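Local coordinates for deferrochelatase (Vibrio cholerae, PDB 5DE0), which binds heme b and probably acts as a dye-decolorizing (DyP-type) peroxidase, using the heme iron in oxidation reactions, at residues 6-11 against 292-297; 12-17 against 155-160; 58-63 against 96-101; 68-73 against 298-303; 77-82 against 286-291. All coordinates share one frame; numbering follows the deposited sequence.

Contact 1. Residues 6-11 against 292-297; sequences KSQTAI and PSQVML
Three hydrogen bonds and one bridging water join the N-terminal loop 6-11 to the start of helix 294-299. Two belong to Gln294: its backbone N points almost along the carbonyl axis of Lys6, 3.1 Å from Lys6 O, and its extended side chain carries NE2 to 2.8 Å from Ser7 O. That second bond is nearly straight (172°), with the acceptor in the plane of the Gln294 amide. The third runs the other way: Gln8 NE2 reaches Pro292 O at 2.9 Å, in the carbonyl plane on a lone pair. A water accepts from Gln8 N and donates to the same Pro292 O, which is gripped twice. Carbon-to-oxygen packing adds little: Leu297 CD2 crosses the end of Gln8 and lies 3.4 Å from Gln8 OE1, while Ser293 CB sits 3.3 Å from Lys6 O. Ser293 is the N-cap of the helix, its OG accepting a weak bond from Met296 N. Gln8 OE1 accepts from Val60 N and Thr9 OG1 bonds Val58 N, so the loop is also fastened to strand 57-62. With both ends of its amide engaged, Gln8 is fixed in rotation; each glutamine donates to a backbone carbonyl across the contact, so the join is polar and directional.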
# COMPACT_ATOMS: atom_id res chain seq x y z
N LYS B 6 1.86 -18.17 26.73
CA LYS B 6 1.97 -18.02 25.28
C LYS B 6 1.52 -16.65 24.80
O LYS B 6 0.36 -16.27 24.95
CB LYS B 6 1.14 -19.10 24.57
CG LYS B 6 1.83 -20.44 24.45
CD LYS B 6 1.02 -21.38 23.58
CE LYS B 6 1.78 -22.67 23.30
NZ LYS B 6 3.09 -22.40 22.65
N SER B 7 2.45 -15.91 24.21
CA SER B 7 2.16 -14.62 23.61
C SER B 7 1.46 -14.79 22.26
O SER B 7 1.47 -15.88 21.68
CB SER B 7 3.44 -13.81 23.43
OG SER B 7 4.39 -14.53 22.65
N GLN B 8 0.85 -13.72 21.77
CA GLN B 8 0.24 -13.74 20.44
C GLN B 8 1.34 -13.77 19.38
O GLN B 8 2.40 -13.18 19.55
CB GLN B 8 -0.70 -12.54 20.25
CG GLN B 8 -1.85 -12.53 21.26
CD GLN B 8 -2.88 -11.45 20.98
OE1 GLN B 8 -3.52 -11.43 19.93
NE2 GLN B 8 -3.06 -10.54 21.94
N THR B 9 1.07 -14.47 18.28
CA THR B 9 2.09 -14.88 17.32
C THR B 9 2.88 -13.75 16.65
O THR B 9 3.93 -14.00 16.07
CB THR B 9 1.47 -15.73 16.20
OG1 THR B 9 0.47 -14.96 15.52
CG2 THR B 9 0.84 -16.99 16.78
N ALA B 10 2.38 -12.52 16.72
CA ALA B 10 3.02 -11.42 16.00
C ALA B 10 4.20 -10.81 16.75
O ALA B 10 5.09 -10.22 16.14
CB ALA B 10 1.99 -10.34 15.69
N ILE B 11 4.22 -10.97 18.07
CA ILE B 11 5.15 -10.23 18.93
C ILE B 11 6.60 -10.74 18.87
O ILE B 11 7.51 -9.99 18.51
CB ILE B 11 4.67 -10.27 20.39
CG1 ILE B 11 3.24 -9.76 20.49
CG2 ILE B 11 5.60 -9.44 21.27
CD1 ILE B 11 2.67 -9.76 21.89
N PRO B 292 -2.77 -8.96 25.35
CA PRO B 292 -2.78 -10.07 26.31
C PRO B 292 -2.25 -11.36 25.69
O PRO B 292 -2.05 -11.42 24.48
CB PRO B 292 -4.27 -10.21 26.66
CG PRO B 292 -4.97 -9.74 25.44
CD PRO B 292 -4.12 -8.65 24.86
N SER B 293 -2.02 -12.37 26.52
CA SER B 293 -1.67 -13.70 26.04
C SER B 293 -2.82 -14.26 25.21
O SER B 293 -3.93 -13.72 25.22
CB SER B 293 -1.34 -14.63 27.20
OG SER B 293 -2.40 -14.64 28.14
N GLN B 294 -2.56 -15.35 24.49
CA GLN B 294 -3.59 -15.97 23.67
C GLN B 294 -4.76 -16.45 24.52
O GLN B 294 -5.92 -16.35 24.12
CB GLN B 294 -3.01 -17.14 22.87
CG GLN B 294 -1.77 -16.80 22.06
CD GLN B 294 -1.38 -17.92 21.12
OE1 GLN B 294 -2.21 -18.75 20.75
NE2 GLN B 294 -0.11 -17.94 20.72
N VAL B 295 -4.44 -16.97 25.70
CA VAL B 295 -5.45 -17.50 26.61
C VAL B 295 -6.36 -16.39 27.13
O VAL B 295 -7.59 -16.50 27.06
CB VAL B 295 -4.81 -18.23 27.80
CG1 VAL B 295 -5.88 -18.65 28.80
CG2 VAL B 295 -4.02 -19.44 27.32
N MET B 296 -5.77 -15.33 27.66
CA MET B 296 -6.54 -14.22 28.21
C MET B 296 -7.42 -13.58 27.14
O MET B 296 -8.56 -13.21 27.40
CB MET B 296 -5.62 -13.17 28.83
CG MET B 296 -6.35 -11.91 29.27
SD MET B 296 -5.33 -10.77 30.23
CE MET B 296 -5.06 -11.72 31.72
N LEU B 297 -6.89 -13.48 25.92
CA LEU B 297 -7.63 -12.92 24.80
C LEU B 297 -8.93 -13.68 24.56
O LEU B 297 -9.97 -13.09 24.28
CB LEU B 297 -6.78 -12.93 23.53
CG LEU B 297 -7.46 -12.45 22.25
CD1 LEU B 297 -7.95 -11.02 22.40
CD2 LEU B 297 -6.53 -12.58 21.05
O HOH W 1 0.43 -11.69 24.05

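Contact 2. Residues 12-17 against 155-160; sequences LPEAGP and EKRAEV
An irregular loop, 12-17, passes the short helix 155-161, and the backbones come nearest at Leu12 and Arg157, whose CA atoms lie 6.2 Å apart. In this DyP-type peroxidase the loop leads into strand 18-26 of the N-terminal ferredoxin-like half, whereas the helix belongs to the C-terminal half; the contact therefore spans the two halves at the surface. Arg157 carries most of it. Its chain is extended from CG to NE, with CG anti to the carbonyl carbon, and takes the guanidinium across the loop. NH1 donates to Leu12 O at 2.9 Å, but the bond is bent (132°) and the donor stands well above the carbonyl plane. Pro13 O is also near this nitrogen. Glu14 folds back at chi2 (-79°), bringing its carboxylate over one face of the guanidinium; the two planes are 57° apart. The charges are thus paired face-on, not in the coplanar manner of a carboxylate meeting the guanidinium edge. Arg157 NE has a weak bond to Pro152 O, and the Arg157 side chain lies about 10 Å from the heme while touching Val232 and His234 of strand 232-239. Beside the polar group, Leu12 CD2 rests 4.2 Å from Ala158 CB. The salt bridge itself is made by Glu14 OE1, 3.1 Å from Arg157 NH2.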
# COMPACT_ATOMS: atom_id res chain seq x y z
N LEU B 12 6.80 -12.00 19.24
CA LEU B 12 8.15 -12.56 19.37
C LEU B 12 8.94 -12.72 18.06
O LEU B 12 10.13 -12.39 18.03
CB LEU B 12 8.07 -13.92 20.08
CG LEU B 12 8.43 -13.91 21.57
CD1 LEU B 12 7.67 -12.80 22.30
CD2 LEU B 12 8.14 -15.26 22.20
N PRO B 13 8.32 -13.24 16.98
CA PRO B 13 9.12 -13.42 15.77
C PRO B 13 9.60 -12.11 15.16
O PRO B 13 9.04 -11.05 15.45
CB PRO B 13 8.16 -14.13 14.80
CG PRO B 13 7.07 -14.67 15.65
CD PRO B 13 6.94 -13.73 16.80
N GLU B 14 10.64 -12.19 14.33
CA GLU B 14 11.11 -11.03 13.58
C GLU B 14 10.03 -10.59 12.60
O GLU B 14 9.31 -11.42 12.05
CB GLU B 14 12.40 -11.36 12.84
CG GLU B 14 13.59 -11.65 13.74
CD GLU B 14 14.22 -10.39 14.30
OE1 GLU B 14 13.95 -9.30 13.77
OE2 GLU B 14 14.99 -10.50 15.28
N ALA B 15 9.91 -9.28 12.40
CA ALA B 15 8.90 -8.73 11.50
C ALA B 15 9.06 -9.26 10.08
O ALA B 15 10.18 -9.39 9.58
CB ALA B 15 8.95 -7.21 11.51
N GLY B 16 7.94 -9.57 9.44
CA GLY B 16 7.95 -10.01 8.06
C GLY B 16 8.13 -8.84 7.12
O GLY B 16 8.08 -7.69 7.55
N PRO B 17 8.34 -9.12 5.82
CA PRO B 17 8.53 -8.11 4.77
C PRO B 17 7.36 -7.12 4.66
O PRO B 17 7.53 -6.02 4.14
CB PRO B 17 8.65 -8.94 3.50
CG PRO B 17 9.12 -10.27 3.96
CD PRO B 17 8.47 -10.49 5.29
N GLU B 155 16.33 -15.13 22.10
CA GLU B 155 15.72 -15.39 23.40
C GLU B 155 15.40 -14.13 24.22
O GLU B 155 14.44 -14.12 24.99
CB GLU B 155 16.61 -16.31 24.23
CG GLU B 155 17.97 -15.73 24.60
CD GLU B 155 18.98 -15.82 23.47
OE1 GLU B 155 19.42 -16.95 23.15
OE2 GLU B 155 19.33 -14.76 22.90
N LYS B 156 16.20 -13.08 24.07
CA LYS B 156 16.01 -11.89 24.89
C LYS B 156 14.81 -11.07 24.44
O LYS B 156 14.34 -10.19 25.17
CB LYS B 156 17.28 -11.02 24.89
CG LYS B 156 17.87 -10.72 23.53
CD LYS B 156 19.32 -10.24 23.66
CE LYS B 156 19.99 -10.09 22.31
NZ LYS B 156 19.53 -8.88 21.58
N ARG B 157 14.29 -11.37 23.25
CA ARG B 157 13.05 -10.77 22.78
C ARG B 157 11.89 -11.12 23.71
O ARG B 157 11.05 -10.28 24.02
CB ARG B 157 12.73 -11.23 21.36
CG ARG B 157 13.42 -10.41 20.29
CD ARG B 157 13.20 -10.98 18.91
NE ARG B 157 13.36 -9.94 17.90
CZ ARG B 157 12.35 -9.33 17.28
NH1 ARG B 157 11.10 -9.67 17.56
NH2 ARG B 157 12.60 -8.39 16.38
N ALA B 158 11.87 -12.37 24.17
CA ALA B 158 10.81 -12.86 25.04
C ALA B 158 10.82 -12.18 26.40
O ALA B 158 9.76 -11.86 26.95
CB ALA B 158 10.93 -14.37 25.21
N GLU B 159 12.01 -11.95 26.95
CA GLU B 159 12.12 -11.38 28.29
C GLU B 159 12.09 -9.85 28.27
O GLU B 159 11.99 -9.22 29.32
CB GLU B 159 13.39 -11.88 28.98
CG GLU B 159 14.68 -11.56 28.24
CD GLU B 159 15.88 -12.25 28.85
OE1 GLU B 159 16.08 -13.46 28.58
OE2 GLU B 159 16.63 -11.59 29.60
N VAL B 160 12.18 -9.27 27.08
CA VAL B 160 12.06 -7.82 26.93
C VAL B 160 10.61 -7.43 26.64
O VAL B 160 10.10 -6.45 27.18
CB VAL B 160 12.99 -7.28 25.82
CG1 VAL B 160 12.56 -5.89 25.37
CG2 VAL B 160 14.43 -7.26 26.29

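Contact 3. Residues 58-63 against 96-101; sequences VSVAFS and VDVLIH
A classic beta bulge interrupts the start of the second strand: Asp97 and Val98 both face Leu24 of strand 18-26, and Asp97 has a helical-type psi. On the side toward 58-63, the pairing still continues past the bulge. Ser63 N donates to Asp97 O at 2.9 Å, and Ser63 OG, held between its own backbone N and carbonyl carbon (chi1 68°), donates to Val96 O at 2.9 Å on a lone pair in the carbonyl plane. Ser63 is also the N-cap of helix 64-67, its OG accepting a weak bond from Phe66 N. The Asp97 carboxylate is engaged by a salt bridge to Lys25 and a hydrogen bond from Val26 N. Beyond the bulge the strands run antiparallel, 166° between their directions, as neighbours in the antiparallel sheet of the N-terminal ferredoxin-like half, the fold of DyP-type peroxidases; Phe62 is also backbone-bonded to Phe290. Ser59 with His101 and Ala61 with Leu99 are hydrogen-bonded pairs; Leu99 N to Ala61 O, at 2.8 Å and 173°, is the straightest bond. Val60 with Ile100 and Phe62 with Val98 are non-hydrogen-bonded pairs, and their side chains share the face covered by helix 30-38. There Phe62 and Val98 lie side by side, Val98 CG2 3.7 Å from Phe62 CD2. On the other face, Ala61 CB meets Leu99 CB at 4.2 Å, and Ala61 also packs on Phe289 of strand 281-291. His101 CG is anti to the backbone N, and the ring leads away from Ser59; its ND1 is hydrogen-bonded to Tyr252 OH.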
# COMPACT_ATOMS: atom_id res chain seq x y z
N VAL B 58 -0.56 -12.52 14.01
CA VAL B 58 -1.51 -11.52 14.47
C VAL B 58 -1.36 -11.25 15.97
O VAL B 58 -0.99 -12.13 16.74
CB VAL B 58 -2.97 -11.96 14.17
CG1 VAL B 58 -3.34 -13.19 14.98
CG2 VAL B 58 -3.95 -10.82 14.43
N SER B 59 -1.61 -10.00 16.37
CA SER B 59 -1.66 -9.64 17.78
C SER B 59 -2.74 -8.58 18.00
O SER B 59 -2.68 -7.49 17.43
CB SER B 59 -0.31 -9.12 18.26
OG SER B 59 -0.38 -8.76 19.63
N VAL B 60 -3.72 -8.91 18.83
CA VAL B 60 -4.82 -8.00 19.13
C VAL B 60 -4.61 -7.34 20.49
O VAL B 60 -4.40 -8.03 21.50
CB VAL B 60 -6.18 -8.73 19.12
CG1 VAL B 60 -7.30 -7.75 19.39
CG2 VAL B 60 -6.38 -9.43 17.78
N ALA B 61 -4.69 -6.02 20.52
CA ALA B 61 -4.43 -5.27 21.75
C ALA B 61 -5.52 -4.24 22.02
O ALA B 61 -6.15 -3.73 21.10
CB ALA B 61 -3.08 -4.60 21.68
N PHE B 62 -5.73 -3.93 23.30
CA PHE B 62 -6.79 -3.02 23.70
C PHE B 62 -6.25 -1.85 24.51
O PHE B 62 -5.31 -2.01 25.29
CB PHE B 62 -7.85 -3.76 24.51
CG PHE B 62 -8.40 -4.97 23.83
CD1 PHE B 62 -7.86 -6.23 24.07
CD2 PHE B 62 -9.46 -4.87 22.94
CE1 PHE B 62 -8.37 -7.35 23.44
CE2 PHE B 62 -9.98 -5.99 22.31
CZ PHE B 62 -9.43 -7.23 22.56
N SER B 63 -6.84 -0.67 24.33
CA SER B 63 -6.41 0.53 25.05
C SER B 63 -6.92 0.54 26.49
O SER B 63 -7.75 -0.29 26.86
CB SER B 63 -6.88 1.78 24.33
OG SER B 63 -8.29 1.91 24.38
N VAL B 96 -8.62 5.77 20.37
CA VAL B 96 -8.65 4.45 19.77
C VAL B 96 -8.87 3.37 20.83
O VAL B 96 -8.34 3.46 21.93
CB VAL B 96 -7.34 4.17 18.98
CG1 VAL B 96 -6.13 4.46 19.85
CG2 VAL B 96 -7.30 2.74 18.46
N ASP B 97 -9.67 2.36 20.49
CA ASP B 97 -9.98 1.27 21.42
C ASP B 97 -9.15 0.01 21.16
O ASP B 97 -8.77 -0.68 22.10
CB ASP B 97 -11.46 0.92 21.34
CG ASP B 97 -12.36 2.04 21.81
OD1 ASP B 97 -11.92 2.85 22.65
OD2 ASP B 97 -13.52 2.12 21.34
N VAL B 98 -8.91 -0.30 19.89
CA VAL B 98 -8.32 -1.58 19.52
C VAL B 98 -7.20 -1.46 18.50
O VAL B 98 -7.29 -0.68 17.55
CB VAL B 98 -9.41 -2.54 18.95
CG1 VAL B 98 -8.79 -3.85 18.47
CG2 VAL B 98 -10.49 -2.81 19.99
N LEU B 99 -6.13 -2.22 18.71
CA LEU B 99 -5.06 -2.35 17.73
C LEU B 99 -5.04 -3.76 17.15
O LEU B 99 -5.07 -4.75 17.88
CB LEU B 99 -3.70 -2.02 18.37
CG LEU B 99 -2.45 -2.45 17.61
CD1 LEU B 99 -2.36 -1.78 16.24
CD2 LEU B 99 -1.19 -2.17 18.42
N ILE B 100 -5.00 -3.84 15.82
CA ILE B 100 -4.82 -5.11 15.13
C ILE B 100 -3.48 -5.10 14.40
O ILE B 100 -3.31 -4.36 13.43
CB ILE B 100 -5.95 -5.40 14.13
CG1 ILE B 100 -7.30 -5.45 14.84
CG2 ILE B 100 -5.69 -6.70 13.38
CD1 ILE B 100 -8.47 -5.74 13.92
N HIS B 101 -2.54 -5.92 14.86
CA HIS B 101 -1.20 -5.95 14.28
C HIS B 101 -0.90 -7.30 13.62
O HIS B 101 -0.94 -8.34 14.28
CB HIS B 101 -0.15 -5.64 15.35
CG HIS B 101 1.26 -5.88 14.91
ND1 HIS B 101 2.21 -6.42 15.75
CD2 HIS B 101 1.87 -5.65 13.73
CE1 HIS B 101 3.36 -6.52 15.09
NE2 HIS B 101 3.18 -6.06 13.87

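Contact 4. Residues 68-73 against 298-303; sequences SHFEMA and QELTLK
Two backbone hydrogen bonds hold the C-terminal tail against the loop that follows helix 64-67. Thr301 O accepts from Glu71 N at 2.8 Å, nearly along the C=O axis, and His69 O accepts from Lys303 N at 3.0 Å, again close to the carbonyl axis although the N-H...O angle is only 133°. They flank Phe70 and Leu302, whose backbones form a single beta bridge with CA atoms 4.6 Å apart. Each of the two carbonyls also meets a CA-H: Leu302 CA toward His69 O, and Phe70 CA toward Thr301 O. The one side-chain bond is weak: Thr301 OG1, held between its own N and carbonyl carbon, donates to Glu71 OE1 at 2.9 Å. Glu71 reaches it with an extended chain, which leaves OE2 3.2 Å from Leu302 O; both are acceptors, so this approach is not a bond and would probably be mildly repulsive. Leu300 O accepts a hydrogen bond from Lys38 NZ, beyond the two segments. Next to these polar groups, Leu300 supplies the apolar part. Its CD1 lies over one face of the Phe70 ring, 4.0 Å from the centroid, in a CH-pi contact offset toward the rim, and its CD2 is 3.9 Å from Met72 CB. Leu302 CD2 meets His69 CB at 3.7 Å, and the Leu302 side chain also packs on helix 30-38. Phe70 also meets Phe62, Phe66 and Trp67 edge-to-face, so the tail of the C-terminal half, leaving helix 294-299, runs on as an extended segment joined by an isolated beta bridge over an aromatic cluster of the N-terminal half.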
# COMPACT_ATOMS: atom_id res chain seq x y z
N SER B 68 -11.78 -0.97 30.27
CA SER B 68 -12.77 -0.80 31.32
C SER B 68 -14.00 -1.66 31.06
O SER B 68 -14.64 -2.13 31.99
CB SER B 68 -13.16 0.66 31.44
OG SER B 68 -12.06 1.44 31.85
N HIS B 69 -14.31 -1.85 29.78
CA HIS B 69 -15.45 -2.67 29.37
C HIS B 69 -15.26 -4.14 29.74
O HIS B 69 -16.24 -4.89 29.81
CB HIS B 69 -15.67 -2.53 27.87
CG HIS B 69 -16.14 -1.18 27.44
ND1 HIS B 69 -15.36 -0.05 27.54
CD2 HIS B 69 -17.31 -0.77 26.89
CE1 HIS B 69 -16.03 1.00 27.08
NE2 HIS B 69 -17.22 0.58 26.68
N PHE B 70 -14.02 -4.55 29.97
CA PHE B 70 -13.71 -5.94 30.29
C PHE B 70 -14.01 -6.29 31.74
O PHE B 70 -13.96 -5.43 32.61
CB PHE B 70 -12.25 -6.25 29.98
CG PHE B 70 -11.93 -6.31 28.52
CD1 PHE B 70 -12.85 -6.84 27.61
CD2 PHE B 70 -10.73 -5.82 28.04
CE1 PHE B 70 -12.56 -6.89 26.26
CE2 PHE B 70 -10.44 -5.87 26.69
CZ PHE B 70 -11.35 -6.40 25.80
N GLU B 71 -14.32 -7.56 32.00
CA GLU B 71 -14.48 -8.05 33.36
C GLU B 71 -13.11 -8.23 34.00
O GLU B 71 -12.92 -7.92 35.18
CB GLU B 71 -15.25 -9.37 33.39
CG GLU B 71 -16.72 -9.25 33.00
CD GLU B 71 -17.46 -10.57 33.09
OE1 GLU B 71 -16.79 -11.61 33.30
OE2 GLU B 71 -18.70 -10.58 32.97
N MET B 72 -12.17 -8.75 33.22
CA MET B 72 -10.79 -8.89 33.65
C MET B 72 -10.20 -7.54 34.04
O MET B 72 -10.38 -6.54 33.35
CB MET B 72 -9.95 -9.54 32.54
CG MET B 72 -8.44 -9.38 32.70
SD MET B 72 -7.79 -10.05 34.25
CE MET B 72 -8.29 -11.77 34.11
N ALA B 73 -9.50 -7.52 35.17
CA ALA B 73 -8.83 -6.31 35.64
C ALA B 73 -7.79 -5.83 34.63
O ALA B 73 -7.19 -6.63 33.92
CB ALA B 73 -8.17 -6.56 36.99
N GLN B 298 -8.87 -15.00 24.68
CA GLN B 298 -10.04 -15.85 24.47
C GLN B 298 -10.94 -15.88 25.70
O GLN B 298 -12.07 -16.36 25.64
CB GLN B 298 -9.61 -17.27 24.09
CG GLN B 298 -8.79 -17.34 22.81
CD GLN B 298 -9.55 -16.82 21.60
OE1 GLN B 298 -10.72 -17.13 21.41
NE2 GLN B 298 -8.88 -16.02 20.78
N GLU B 299 -10.44 -15.37 26.82
CA GLU B 299 -11.19 -15.39 28.08
C GLU B 299 -11.76 -14.02 28.43
O GLU B 299 -12.46 -13.88 29.43
CB GLU B 299 -10.30 -15.88 29.22
CG GLU B 299 -9.90 -17.35 29.12
CD GLU B 299 -11.08 -18.29 29.23
OE1 GLU B 299 -12.12 -17.89 29.80
OE2 GLU B 299 -10.97 -19.44 28.75
N LEU B 300 -11.45 -13.01 27.62
CA LEU B 300 -11.96 -11.66 27.87
C LEU B 300 -13.46 -11.60 27.67
O LEU B 300 -13.99 -12.13 26.69
CB LEU B 300 -11.27 -10.65 26.95
CG LEU B 300 -9.82 -10.28 27.29
CD1 LEU B 300 -9.22 -9.38 26.22
CD2 LEU B 300 -9.75 -9.62 28.66
N THR B 301 -14.16 -10.97 28.60
CA THR B 301 -15.61 -10.81 28.50
C THR B 301 -16.04 -9.43 28.95
O THR B 301 -15.44 -8.83 29.83
CB THR B 301 -16.35 -11.88 29.34
OG1 THR B 301 -15.74 -11.99 30.63
CG2 THR B 301 -16.32 -13.23 28.65
N LEU B 302 -17.10 -8.92 28.32
CA LEU B 302 -17.64 -7.61 28.67
C LEU B 302 -18.43 -7.66 29.97
O LEU B 302 -18.87 -8.73 30.40
CB LEU B 302 -18.51 -7.06 27.54
CG LEU B 302 -17.79 -6.80 26.22
CD1 LEU B 302 -18.78 -6.40 25.15
CD2 LEU B 302 -16.72 -5.73 26.38
N LYS B 303 -18.61 -6.50 30.60
CA LYS B 303 -19.31 -6.43 31.88
C LYS B 303 -20.74 -5.93 31.70
O LYS B 303 -21.67 -6.46 32.31
CB LYS B 303 -18.54 -5.54 32.85
CG LYS B 303 -18.55 -4.06 32.48
CD LYS B 303 -17.38 -3.32 33.10
CE LYS B 303 -17.30 -3.52 34.61
NZ LYS B 303 -16.12 -2.84 35.20

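Contact 5. Residues 77-82 against 286-291; sequences ELIDFP and GAYFFA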
# COMPACT_ATOMS: atom_id res chain seq x y z
N GLU B 77 0.12 -1.13 34.63
CA GLU B 77 0.79 0.03 34.04
C GLU B 77 0.05 0.61 32.84
O GLU B 77 0.48 1.62 32.27
CB GLU B 77 2.22 -0.35 33.63
CG GLU B 77 3.02 -1.05 34.72
CD GLU B 77 4.45 -1.31 34.30
OE1 GLU B 77 5.05 -0.43 33.65
OE2 GLU B 77 4.96 -2.41 34.59
N LEU B 78 -1.04 -0.02 32.43
CA LEU B 78 -1.79 0.44 31.27
C LEU B 78 -2.47 1.78 31.53
O LEU B 78 -3.31 1.90 32.42
CB LEU B 78 -2.84 -0.61 30.85
CG LEU B 78 -3.68 -0.27 29.62
CD1 LEU B 78 -2.80 -0.01 28.40
CD2 LEU B 78 -4.67 -1.38 29.33
N ILE B 79 -2.10 2.79 30.75
CA ILE B 79 -2.67 4.13 30.86
C ILE B 79 -3.00 4.70 29.49
O ILE B 79 -2.62 4.13 28.47
CB ILE B 79 -1.71 5.10 31.58
CG1 ILE B 79 -0.46 5.34 30.73
CG2 ILE B 79 -1.33 4.59 32.96
CD1 ILE B 79 0.49 6.38 31.29
N ASP B 80 -3.70 5.83 29.47
CA ASP B 80 -3.93 6.55 28.23
C ASP B 80 -2.62 7.16 27.74
O ASP B 80 -1.79 7.56 28.55
CB ASP B 80 -4.98 7.65 28.42
CG ASP B 80 -6.39 7.10 28.53
OD1 ASP B 80 -6.55 5.87 28.60
OD2 ASP B 80 -7.34 7.91 28.54
N PHE B 81 -2.45 7.21 26.43
CA PHE B 81 -1.27 7.82 25.83
C PHE B 81 -1.30 9.33 26.05
O PHE B 81 -2.14 10.02 25.46
CB PHE B 81 -1.19 7.48 24.34
CG PHE B 81 0.10 7.88 23.69
CD1 PHE B 81 0.26 9.14 23.15
CD2 PHE B 81 1.15 6.98 23.59
CE1 PHE B 81 1.44 9.51 22.53
CE2 PHE B 81 2.33 7.34 22.97
CZ PHE B 81 2.48 8.60 22.45
N PRO B 82 -0.40 9.85 26.89
CA PRO B 82 -0.40 11.29 27.17
C PRO B 82 0.22 12.09 26.03
O PRO B 82 1.14 11.61 25.38
CB PRO B 82 0.46 11.39 28.43
CG PRO B 82 1.43 10.27 28.30
CD PRO B 82 0.69 9.15 27.60
N GLY B 286 -0.80 8.43 18.11
CA GLY B 286 -0.13 7.99 19.32
C GLY B 286 -1.09 7.27 20.25
O GLY B 286 -2.15 7.80 20.57
N ALA B 287 -0.71 6.07 20.68
CA ALA B 287 -1.59 5.27 21.52
C ALA B 287 -0.85 4.19 22.30
O ALA B 287 0.14 3.63 21.83
CB ALA B 287 -2.68 4.64 20.68
N TYR B 288 -1.35 3.91 23.51
CA TYR B 288 -0.86 2.80 24.31
C TYR B 288 -1.87 1.66 24.29
O TYR B 288 -3.07 1.89 24.27
CB TYR B 288 -0.60 3.24 25.76
CG TYR B 288 0.69 4.00 25.98
CD1 TYR B 288 1.84 3.67 25.27
CD2 TYR B 288 0.76 5.03 26.90
CE1 TYR B 288 3.03 4.36 25.48
CE2 TYR B 288 1.94 5.73 27.11
CZ TYR B 288 3.07 5.39 26.40
OH TYR B 288 4.24 6.08 26.60
N PHE B 289 -1.36 0.43 24.31
CA PHE B 289 -2.21 -0.75 24.36
C PHE B 289 -1.61 -1.81 25.28
O PHE B 289 -0.48 -1.68 25.75
CB PHE B 289 -2.40 -1.36 22.97
CG PHE B 289 -3.00 -0.42 21.97
CD1 PHE B 289 -2.19 0.35 21.15
CD2 PHE B 289 -4.38 -0.32 21.82
CE1 PHE B 289 -2.74 1.21 20.21
CE2 PHE B 289 -4.93 0.53 20.89
CZ PHE B 289 -4.11 1.30 20.08
N PHE B 290 -2.38 -2.85 25.54
CA PHE B 290 -1.84 -4.07 26.12
C PHE B 290 -2.31 -5.27 25.31
O PHE B 290 -3.51 -5.51 25.19
CB PHE B 290 -2.23 -4.22 27.58
CG PHE B 290 -1.61 -5.41 28.25
CD1 PHE B 290 -2.28 -6.63 28.32
CD2 PHE B 290 -0.36 -5.31 28.83
CE1 PHE B 290 -1.70 -7.72 28.94
CE2 PHE B 290 0.23 -6.40 29.45
CZ PHE B 290 -0.45 -7.60 29.51
N ALA B 291 -1.36 -6.01 24.76
CA ALA B 291 -1.68 -7.23 24.03
C ALA B 291 -1.60 -8.41 24.98
O ALA B 291 -0.52 -8.82 25.38
CB ALA B 291 -0.74 -7.42 22.86
O HOH W 2 -4.31 3.24 26.23
O HOH W 3 -3.65 5.13 24.55
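Phe81 holds CG anti to its backbone N (chi1 -171°), Tyr288 holds CG anti to its carbonyl carbon (chi1 -79°), and the two side chains cross at about a right angle. The edge of Phe81 meets the face of Tyr288 in a T-shaped stack, centroids 4.8 Å apart and planes at 59°, with Phe81 CD2 above the centre of the tyrosine ring. One face of Phe81 lies on the strand backbone: Gly286 CA makes a CH-pi contact 4.0 Å from its centroid, and Ala287 N comes within 3.6 Å of Phe81 CD2. Gly286 has no CB, and the ring lies close against it. Pro82 CD touches Tyr288 CE2 at 3.7 Å, Ile79 CG1 lies alongside Tyr288, and Leu78 CD2 reaches Phe290 CB at 4.1 Å. No direct hydrogen bond joins the segments; two waters do. One donates to Ile79 O and Tyr288 O, the other accepts from Phe81 N and Tyr288 N. Both rings touch Leu263, and the Phe81 side chain is about 8 Å from the heme. A loop of the N-terminal half thus packs on strand 281-291 of the C-terminal ferredoxin-like sheet, which also meets the N-terminal sheet through Phe290 and Phe62.

From the N terminus, loop 6-11 meets the start of helix 294-299 in contact 1, closing almost the whole chain; contacts 2, 3 and 5 all fall within its span. Loop 12-17 then reaches helix 155-161 in contact 2. Contact 3 closes a short loop within the N-terminal half and lies inside contact 2 as well. Contact 4 brings the C-terminal tail to the loop after helix 64-67; it crosses contacts 1, 2 and 3 and encloses contact 5, which in turn crosses contacts 2 and 3. Phe62 links contacts 3 and 4, while Phe62 O with Phe290 N joins the two sheets between contacts 3 and 5. All but contact 3 tie the N-terminal half to the C-terminal one.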